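Local coordinates for protein lipoxygenase (Cyanothece sp., PDB 5EK8) that probably uses a non-heme iron to insert both atoms of molecular oxygen into polyunsaturated fatty acids, as lipoxygenases do, at residues 275-280 against 348-353; 287-292 against 593-598; 414-419 against 587-592. All blocks are in the same frame, centred on the assembly; numbering follows the deposited sequence.

Contact 1. Residues 275-280 against 348-353; sequences MSFIWD and TAALFD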
loop_
_atom_site.group_PDB
_atom_site.type_symbol
_atom_site.label_atom_id
_atom_site.label_comp_id
_atom_site.label_asym_id
_atom_site.label_seq_id
_atom_site.Cartn_x
_atom_site.Cartn_y
_atom_site.Cartn_z
ATOM N N MET A 275 7.397 19.483 16.299
ATOM C CA MET A 275 6.670 18.886 15.190
ATOM C C MET A 275 5.467 19.758 14.833
ATOM O O MET A 275 4.714 20.195 15.709
ATOM C CB MET A 275 6.231 17.461 15.524
ATOM C CG MET A 275 5.581 16.708 14.362
ATOM S SD MET A 275 6.733 15.960 13.187
ATOM C CE MET A 275 7.096 17.326 12.083
ATOM N N SER A 276 5.306 20.021 13.541
ATOM C CA SER A 276 4.309 20.967 13.074
ATOM C C SER A 276 3.264 20.298 12.203
ATOM O O SER A 276 3.590 19.570 11.263
ATOM C CB SER A 276 4.972 22.102 12.287
ATOM O OG SER A 276 5.995 22.734 13.037
ATOM N N PHE A 277 2.005 20.564 12.516
ATOM C CA PHE A 277 0.920 20.214 11.622
ATOM C C PHE A 277 0.108 21.465 11.312
ATOM O O PHE A 277 -0.609 21.983 12.171
ATOM C CB PHE A 277 0.046 19.119 12.228
ATOM C CG PHE A 277 0.764 17.810 12.410
ATOM C CD1 PHE A 277 1.261 17.121 11.314
ATOM C CD2 PHE A 277 0.941 17.269 13.676
ATOM C CE1 PHE A 277 1.925 15.924 11.474
ATOM C CE2 PHE A 277 1.603 16.070 13.844
ATOM C CZ PHE A 277 2.094 15.393 12.742
ATOM N N ILE A 278 0.253 21.951 10.081
ATOM C CA ILE A 278 -0.441 23.151 9.621
ATOM C C ILE A 278 -1.308 22.835 8.405
ATOM O O ILE A 278 -0.844 22.242 7.433
ATOM C CB ILE A 278 0.549 24.285 9.269
ATOM C CG1 ILE A 278 1.115 24.917 10.542
ATOM C CG2 ILE A 278 -0.135 25.346 8.436
ATOM C CD1 ILE A 278 2.420 24.317 10.994
ATOM N N TRP A 279 -2.569 23.245 8.468
ATOM C CA TRP A 279 -3.558 22.844 7.475
ATOM C C TRP A 279 -4.060 24.020 6.645
ATOM O O TRP A 279 -5.101 23.924 5.991
ATOM C CB TRP A 279 -4.738 22.149 8.166
ATOM C CG TRP A 279 -4.303 21.141 9.185
ATOM C CD1 TRP A 279 -4.027 21.372 10.504
ATOM C CD2 TRP A 279 -4.080 19.743 8.967
ATOM N NE1 TRP A 279 -3.646 20.202 11.121
ATOM C CE2 TRP A 279 -3.671 19.188 10.198
ATOM C CE3 TRP A 279 -4.187 18.906 7.851
ATOM C CZ2 TRP A 279 -3.371 17.835 10.345
ATOM C CZ3 TRP A 279 -3.884 17.562 7.999
ATOM C CH2 TRP A 279 -3.485 17.040 9.237
ATOM N N ASP A 280 -3.315 25.123 6.661
ATOM C CA ASP A 280 -3.711 26.330 5.933
ATOM C C ASP A 280 -3.942 26.065 4.443
ATOM O O ASP A 280 -4.690 26.790 3.780
ATOM C CB ASP A 280 -2.661 27.428 6.103
ATOM C CG ASP A 280 -2.523 27.885 7.537
ATOM O OD1 ASP A 280 -1.444 28.398 7.901
ATOM O OD2 ASP A 280 -3.492 27.721 8.306
ATOM N N THR A 348 -4.810 13.792 17.534
ATOM C CA THR A 348 -5.766 13.637 16.444
ATOM C C THR A 348 -5.201 14.180 15.135
ATOM O O THR A 348 -5.375 13.570 14.068
ATOM C CB THR A 348 -7.091 14.345 16.753
ATOM O OG1 THR A 348 -6.835 15.727 17.038
ATOM C CG2 THR A 348 -7.772 13.700 17.949
ATOM N N ALA A 349 -4.529 15.324 15.208
ATOM C CA ALA A 349 -3.878 15.854 14.010
ATOM C C ALA A 349 -2.840 14.853 13.504
ATOM O O ALA A 349 -2.700 14.633 12.295
ATOM C CB ALA A 349 -3.238 17.206 14.288
ATOM N N ALA A 350 -2.141 14.222 14.442
ATOM C CA ALA A 350 -1.101 13.258 14.112
ATOM C C ALA A 350 -1.695 11.975 13.550
ATOM O O ALA A 350 -1.054 11.287 12.757
ATOM C CB ALA A 350 -0.250 12.957 15.332
ATOM N N LEU A 351 -2.918 11.655 13.954
ATOM C CA LEU A 351 -3.552 10.425 13.497
ATOM C C LEU A 351 -4.095 10.610 12.087
ATOM O O LEU A 351 -3.918 9.745 11.227
ATOM C CB LEU A 351 -4.676 9.986 14.439
ATOM C CG LEU A 351 -5.248 8.597 14.128
ATOM C CD1 LEU A 351 -4.341 7.527 14.681
ATOM C CD2 LEU A 351 -6.657 8.430 14.672
ATOM N N PHE A 352 -4.760 11.736 11.847
ATOM C CA PHE A 352 -5.253 12.015 10.504
ATOM C C PHE A 352 -4.091 12.173 9.522
ATOM O O PHE A 352 -4.120 11.605 8.423
ATOM C CB PHE A 352 -6.135 13.261 10.477
ATOM C CG PHE A 352 -6.562 13.658 9.091
ATOM C CD1 PHE A 352 -7.405 12.839 8.354
ATOM C CD2 PHE A 352 -6.107 14.836 8.519
ATOM C CE1 PHE A 352 -7.795 13.191 7.076
ATOM C CE2 PHE A 352 -6.494 15.196 7.240
ATOM C CZ PHE A 352 -7.342 14.370 6.518
ATOM N N ASP A 353 -3.069 12.930 9.917
ATOM C CA ASP A 353 -1.883 13.077 9.082
ATOM C C ASP A 353 -1.240 11.721 8.831
ATOM O O ASP A 353 -0.805 11.418 7.718
ATOM C CB ASP A 353 -0.867 14.015 9.732
ATOM C CG ASP A 353 0.423 14.108 8.945
ATOM O OD1 ASP A 353 1.415 13.460 9.330
ATOM O OD2 ASP A 353 0.442 14.820 7.927
#
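Phe-277 and Asp-353 meet at the helix surface, CE1 of Phe-277 lying 3.3 Å from OD1 of Asp-353. The two side chains cross at about a right angle, and ring and carboxylate planes are turned 47° apart. OD1 of Asp-353 is hydrogen-bonded to Asn-259 ND2, the polar partner that a buried carboxylate needs. Phe-277 carries CG anti to its carbonyl carbon, beside the backbone N; CE2 of its ring rests 3.9 Å from CB of Ala-350, while the carbonyl carbon of Ala-349 lies over one face. Two alanines in succession suit this site, because short methyls let an aromatic ring come right up to the helix backbone. The arrangement packs the end of a strand in the antiparallel sheet on the long helix 337-377, which in the lipoxygenase fold carries two of the iron-binding histidines, His-359 and His-364. Just beyond the strand, Trp-279 brings its CZ2 to 4.0 Å from CB of Ala-349, whose carbonyl oxygen faces the indole edge near the ring plane. In Phe-352 CG stands anti to the backbone N (chi1 175°), out beside its own carbonyl carbon, and from there the ring sets CD2 3.5 Å from CH2 of Trp-279. The six-membered rings form an oblique pair, planes at 41°, with CZ3 of Trp-279 at the edge of the Phe-352 ring; Met-427 of helix 421-432 touches both side chains.

Contact 2. Residues 287-292 against 593-598; sequences EHDLHN and NGSFGS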
loop_
_atom_site.group_PDB
_atom_site.type_symbol
_atom_site.label_atom_id
_atom_site.label_comp_id
_atom_site.label_asym_id
_atom_site.label_seq_id
_atom_site.Cartn_x
_atom_site.Cartn_y
_atom_site.Cartn_z
ATOM N N GLU A 287 -18.284 19.928 9.354
ATOM C CA GLU A 287 -18.569 19.312 10.650
ATOM C C GLU A 287 -17.435 19.488 11.665
ATOM O O GLU A 287 -17.662 19.930 12.792
ATOM C CB GLU A 287 -18.869 17.816 10.483
ATOM C CG GLU A 287 -20.015 17.487 9.534
ATOM C CD GLU A 287 -19.550 17.233 8.106
ATOM O OE1 GLU A 287 -18.583 16.461 7.915
ATOM O OE2 GLU A 287 -20.152 17.806 7.172
ATOM N N HIS A 288 -16.217 19.138 11.266
ATOM C CA HIS A 288 -15.108 19.055 12.212
ATOM C C HIS A 288 -14.301 20.344 12.328
ATOM O O HIS A 288 -14.375 21.225 11.471
ATOM C CB HIS A 288 -14.169 17.911 11.820
ATOM C CG HIS A 288 -14.875 16.631 11.496
ATOM N ND1 HIS A 288 -15.073 16.200 10.203
ATOM C CD2 HIS A 288 -15.433 15.693 12.298
ATOM C CE1 HIS A 288 -15.721 15.048 10.221
ATOM N NE2 HIS A 288 -15.952 14.719 11.480
ATOM N N ASP A 289 -13.527 20.436 13.403
ATOM C CA ASP A 289 -12.607 21.539 13.601
ATOM C C ASP A 289 -11.269 21.234 12.937
ATOM O O ASP A 289 -10.973 20.081 12.624
ATOM C CB ASP A 289 -12.405 21.813 15.093
ATOM C CG ASP A 289 -13.671 22.284 15.778
ATOM O OD1 ASP A 289 -14.599 22.748 15.083
ATOM O OD2 ASP A 289 -13.734 22.192 17.020
ATOM N N LEU A 290 -10.467 22.277 12.728
ATOM C CA LEU A 290 -9.115 22.130 12.193
ATOM C C LEU A 290 -8.120 22.865 13.075
ATOM O O LEU A 290 -8.339 24.024 13.431
ATOM C CB LEU A 290 -9.029 22.666 10.765
ATOM C CG LEU A 290 -8.725 21.689 9.632
ATOM C CD1 LEU A 290 -8.377 22.459 8.366
ATOM C CD2 LEU A 290 -7.606 20.741 10.019
ATOM N N HIS A 291 -7.021 22.203 13.423
ATOM C CA HIS A 291 -6.039 22.817 14.309
ATOM C C HIS A 291 -4.616 22.788 13.761
ATOM O O HIS A 291 -4.039 21.723 13.533
ATOM C CB HIS A 291 -6.066 22.137 15.679
ATOM C CG HIS A 291 -7.430 22.072 16.294
ATOM N ND1 HIS A 291 -8.026 23.157 16.902
ATOM C CD2 HIS A 291 -8.316 21.053 16.389
ATOM C CE1 HIS A 291 -9.221 22.808 17.345
ATOM N NE2 HIS A 291 -9.424 21.539 17.042
ATOM N N ASN A 292 -4.058 23.973 13.546
ATOM C CA ASN A 292 -2.629 24.098 13.334
ATOM C C ASN A 292 -1.941 23.884 14.673
ATOM O O ASN A 292 -1.883 24.792 15.502
ATOM C CB ASN A 292 -2.265 25.464 12.746
ATOM C CG ASN A 292 -2.797 25.661 11.340
ATOM O OD1 ASN A 292 -3.099 24.702 10.631
ATOM N ND2 ASN A 292 -2.912 26.913 10.930
ATOM N N ASN A 593 -16.961 20.862 17.608
ATOM C CA ASN A 593 -17.546 21.864 18.501
ATOM C C ASN A 593 -16.580 22.569 19.451
ATOM O O ASN A 593 -16.936 22.886 20.583
ATOM C CB ASN A 593 -18.665 21.221 19.314
ATOM C CG ASN A 593 -19.797 20.718 18.443
ATOM O OD1 ASN A 593 -20.222 19.568 18.558
ATOM N ND2 ASN A 593 -20.290 21.578 17.560
ATOM N N GLY A 594 -15.365 22.830 18.979
ATOM C CA GLY A 594 -14.386 23.560 19.765
ATOM C C GLY A 594 -13.210 22.695 20.162
ATOM O O GLY A 594 -12.143 23.209 20.500
ATOM N N SER A 595 -13.428 21.382 20.147
ATOM C CA SER A 595 -12.398 20.386 20.449
ATOM C C SER A 595 -11.857 20.475 21.872
ATOM O O SER A 595 -10.990 19.691 22.258
ATOM C CB SER A 595 -11.231 20.506 19.465
ATOM O OG SER A 595 -11.669 20.380 18.126
ATOM N N PHE A 596 -12.359 21.425 22.652
ATOM C CA PHE A 596 -11.885 21.607 24.018
ATOM C C PHE A 596 -12.930 21.185 25.040
ATOM O O PHE A 596 -14.045 21.706 25.062
ATOM C CB PHE A 596 -11.479 23.060 24.260
ATOM C CG PHE A 596 -10.077 23.377 23.829
ATOM C CD1 PHE A 596 -9.005 23.064 24.645
ATOM C CD2 PHE A 596 -9.833 24.000 22.614
ATOM C CE1 PHE A 596 -7.709 23.356 24.259
ATOM C CE2 PHE A 596 -8.538 24.300 22.219
ATOM C CZ PHE A 596 -7.475 23.976 23.043
ATOM N N GLY A 597 -12.554 20.233 25.886
ATOM C CA GLY A 597 -13.434 19.722 26.919
ATOM C C GLY A 597 -12.876 18.413 27.432
ATOM O O GLY A 597 -11.872 17.924 26.915
ATOM N N SER A 598 -13.516 17.851 28.453
ATOM C CA SER A 598 -13.122 16.547 28.974
ATOM C C SER A 598 -13.184 15.499 27.870
ATOM O O SER A 598 -13.935 15.648 26.908
ATOM C CB SER A 598 -14.023 16.139 30.143
ATOM O OG SER A 598 -13.703 14.839 30.603
#
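Asp-289 and Ser-595 are joined through one carboxylate oxygen, OD2, which accepts two hydrogen bonds from the loop 593-598. The backbone N of Gly-594 reaches the syn lone pair of Asp-289 OD2 at 2.6 Å, with an N-H...O angle of 142°. Glycine suits this place because, at its phi of 113°, a CB would crowd the carbonyl oxygen of the residue before. From the anti side, the hydroxyl of Ser-595 donates its proton, OG to Asp-289 OD2 being 3.0 Å. His-291 NE2 in turn donates to Ser-595 OG over 2.7 Å, nearly straight at 161° and close to the imidazole plane. Serine fits because its small hydroxyl can give to the acid and take from the histidine at once. Asp-289 and His-291, both directed toward the loop, each carry CG anti to the carbonyl carbon, beside the backbone N. An alanine in place of Asp-289 would probably leave the Gly-594 N-H and the Ser-595 hydroxyl without their shared acceptor and set the loop freer to move. A second shell fixes the first: His-291 ND1 is hydrogen-bonded to Ser-313 OG, and Asp-289 pairs through its backbone with Leu-591. The loop, between helices 577-581 and 608-623, is thus tied to the start of strand 291-300, with Ile-345 of helix 337-377 against His-291 and Ser-595 and Ile-311 of strand 303-313 touching His-291.

Contact 3. Residues 414-419 against 587-592; sequences VTNGPL and NSLALR. With NA (sodium ion), chain C.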
loop_
_atom_site.group_PDB
_atom_site.type_symbol
_atom_site.label_atom_id
_atom_site.label_comp_id
_atom_site.label_asym_id
_atom_site.label_seq_id
_atom_site.Cartn_x
_atom_site.Cartn_y
_atom_site.Cartn_z
ATOM N N VAL A 414 -11.805 10.371 4.627
ATOM C CA VAL A 414 -12.502 11.582 4.210
ATOM C C VAL A 414 -13.583 11.970 5.215
ATOM O O VAL A 414 -13.544 13.056 5.795
ATOM C CB VAL A 414 -13.147 11.410 2.821
ATOM C CG1 VAL A 414 -13.989 12.630 2.467
ATOM C CG2 VAL A 414 -12.078 11.150 1.759
ATOM N N THR A 415 -14.541 11.065 5.408
ATOM C CA THR A 415 -15.673 11.264 6.314
ATOM C C THR A 415 -15.252 11.676 7.722
ATOM O O THR A 415 -15.700 12.698 8.238
ATOM C CB THR A 415 -16.532 9.977 6.416
ATOM O OG1 THR A 415 -17.230 9.761 5.184
ATOM C CG2 THR A 415 -17.545 10.087 7.546
ATOM N N ASN A 416 -14.392 10.869 8.335
ATOM C CA ASN A 416 -13.972 11.085 9.716
ATOM C C ASN A 416 -12.865 12.128 9.833
ATOM O O ASN A 416 -12.659 12.700 10.902
ATOM C CB ASN A 416 -13.506 9.765 10.346
ATOM C CG ASN A 416 -14.659 8.850 10.736
ATOM O OD1 ASN A 416 -15.820 9.123 10.447
ATOM N ND2 ASN A 416 -14.329 7.751 11.386
ATOM N N GLY A 417 -12.149 12.361 8.735
ATOM C CA GLY A 417 -11.128 13.392 8.687
ATOM C C GLY A 417 -11.742 14.780 8.607
ATOM O O GLY A 417 -12.862 14.943 8.106
ATOM N N PRO A 418 -11.002 15.794 9.090
ATOM C CA PRO A 418 -11.463 17.187 9.168
ATOM C C PRO A 418 -11.507 17.890 7.811
ATOM O O PRO A 418 -11.961 19.033 7.711
ATOM C CB PRO A 418 -10.420 17.840 10.071
ATOM C CG PRO A 418 -9.175 17.074 9.773
ATOM C CD PRO A 418 -9.607 15.654 9.547
ATOM N N LEU A 419 -11.033 17.213 6.774
ATOM C CA LEU A 419 -10.968 17.817 5.454
ATOM C C LEU A 419 -12.056 17.297 4.536
ATOM O O LEU A 419 -12.671 16.266 4.800
ATOM C CB LEU A 419 -9.599 17.564 4.825
ATOM C CG LEU A 419 -8.424 18.123 5.628
ATOM C CD1 LEU A 419 -7.115 17.915 4.875
ATOM C CD2 LEU A 419 -8.651 19.595 5.955
ATOM N N ASN A 587 -8.126 9.082 21.132
ATOM C CA ASN A 587 -7.774 9.507 19.790
ATOM C C ASN A 587 -8.895 9.353 18.770
ATOM O O ASN A 587 -9.778 8.514 18.919
ATOM C CB ASN A 587 -6.549 8.733 19.312
ATOM C CG ASN A 587 -5.579 9.607 18.545
ATOM O OD1 ASN A 587 -5.931 10.709 18.125
ATOM N ND2 ASN A 587 -4.353 9.123 18.358
ATOM N N SER A 588 -8.851 10.192 17.741
ATOM C CA SER A 588 -9.769 10.097 16.614
ATOM C C SER A 588 -9.176 10.822 15.406
ATOM O O SER A 588 -8.110 11.438 15.500
ATOM C CB SER A 588 -11.138 10.673 16.973
ATOM O OG SER A 588 -11.012 11.973 17.515
ATOM N N LEU A 589 -9.857 10.745 14.269
ATOM C CA LEU A 589 -9.365 11.392 13.060
ATOM C C LEU A 589 -9.739 12.867 13.037
ATOM O O LEU A 589 -9.265 13.619 12.180
ATOM C CB LEU A 589 -9.903 10.683 11.816
ATOM C CG LEU A 589 -9.366 9.265 11.604
ATOM C CD1 LEU A 589 -10.117 8.555 10.484
ATOM C CD2 LEU A 589 -7.882 9.306 11.300
ATOM N N ALA A 590 -10.569 13.279 13.994
ATOM C CA ALA A 590 -10.993 14.670 14.115
ATOM C C ALA A 590 -11.743 14.925 15.419
ATOM O O ALA A 590 -12.125 13.989 16.120
ATOM C CB ALA A 590 -11.865 15.067 12.928
ATOM N N LEU A 591 -11.950 16.201 15.733
ATOM C CA LEU A 591 -12.761 16.602 16.879
ATOM C C LEU A 591 -13.809 17.627 16.445
ATOM O O LEU A 591 -13.761 18.136 15.322
ATOM C CB LEU A 591 -11.882 17.171 17.994
ATOM C CG LEU A 591 -10.828 16.236 18.603
ATOM C CD1 LEU A 591 -10.059 16.935 19.713
ATOM C CD2 LEU A 591 -11.457 14.958 19.124
ATOM N N ARG A 592 -14.754 17.933 17.329
ATOM C CA ARG A 592 -15.871 18.802 16.967
ATOM C C ARG A 592 -16.165 19.875 18.013
ATOM O O ARG A 592 -15.677 19.812 19.140
ATOM C CB ARG A 592 -17.136 17.966 16.730
ATOM C CG ARG A 592 -16.976 16.878 15.679
ATOM C CD ARG A 592 -18.292 16.187 15.332
ATOM N NE ARG A 592 -18.831 15.384 16.426
ATOM C CZ ARG A 592 -19.949 15.681 17.082
ATOM N NH1 ARG A 592 -20.642 16.760 16.746
ATOM N NH2 ARG A 592 -20.380 14.899 18.065
HETATM NA NA NA C . -14.691 15.176 6.225
#
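Ala-590 and Leu-589 pack densely against the backbone carbonyl of Asn-416. The oxygen of Asn-416 lies 3.2 Å from CB of Ala-590 and 3.5 Å from CB of Leu-589. Beside it, CB of Asn-416 meets CD1 of Leu-589 at 3.6 Å, the leucine branch being carried out by an extended chi2 of 171°. Alanine suits position 590 because its lone methyl fits between the Asn-416 oxygen and the Pro-418 ring, where a longer side chain would run into them. Pro-418 brings up its CD, which, fixed to the backbone N, packs beside the carbonyl of Leu-589, CD of Pro-418 to O of Leu-589 being 3.3 Å. Gly-417 approaches less closely, its CA standing 4.0 Å from O of Leu-589, and toward the partly exposed Thr-415 and Arg-592 the segments no longer meet. Within the loop, Ser-588 OG bonds to the oxygen of Ala-590 at 2.7 Å, lying well out of the carbonyl plane, and Asn-416 ND2 is fixed by Glu-610 O. The carbonyl of Gly-417 points to a sodium ion, which is bound by Val-414 O, Gly-417 O and Leu-419 O at 2.5 to 2.7 Å. Asp-285 adds its carboxylate, so the 414-419 segment is a cation site of the kind built largely from main-chain oxygens.

In the fold
Contacts 1 and 3 are buried, whereas contact 2 is only partly so and lies farther from the centre of the chain. The chemistry follows: contact 1 is aromatic and alanine packing, contact 3 aliphatic packing against main-chain oxygens beside a metal, and contact 2 a small hydrogen-bond network. Strands 272-277 and 291-300, neighbours in one sheet, link contacts 1 and 2, where Asn-292 accepts from the backbone N of Trp-279. Contacts 2 and 3 use successive parts of the same loop, and CB of Pro-418 packs on the oxygen of Asp-289 between them. Helix 337-377 lies among all three, Thr-348 and Phe-352 touching the 587-592 segment directly.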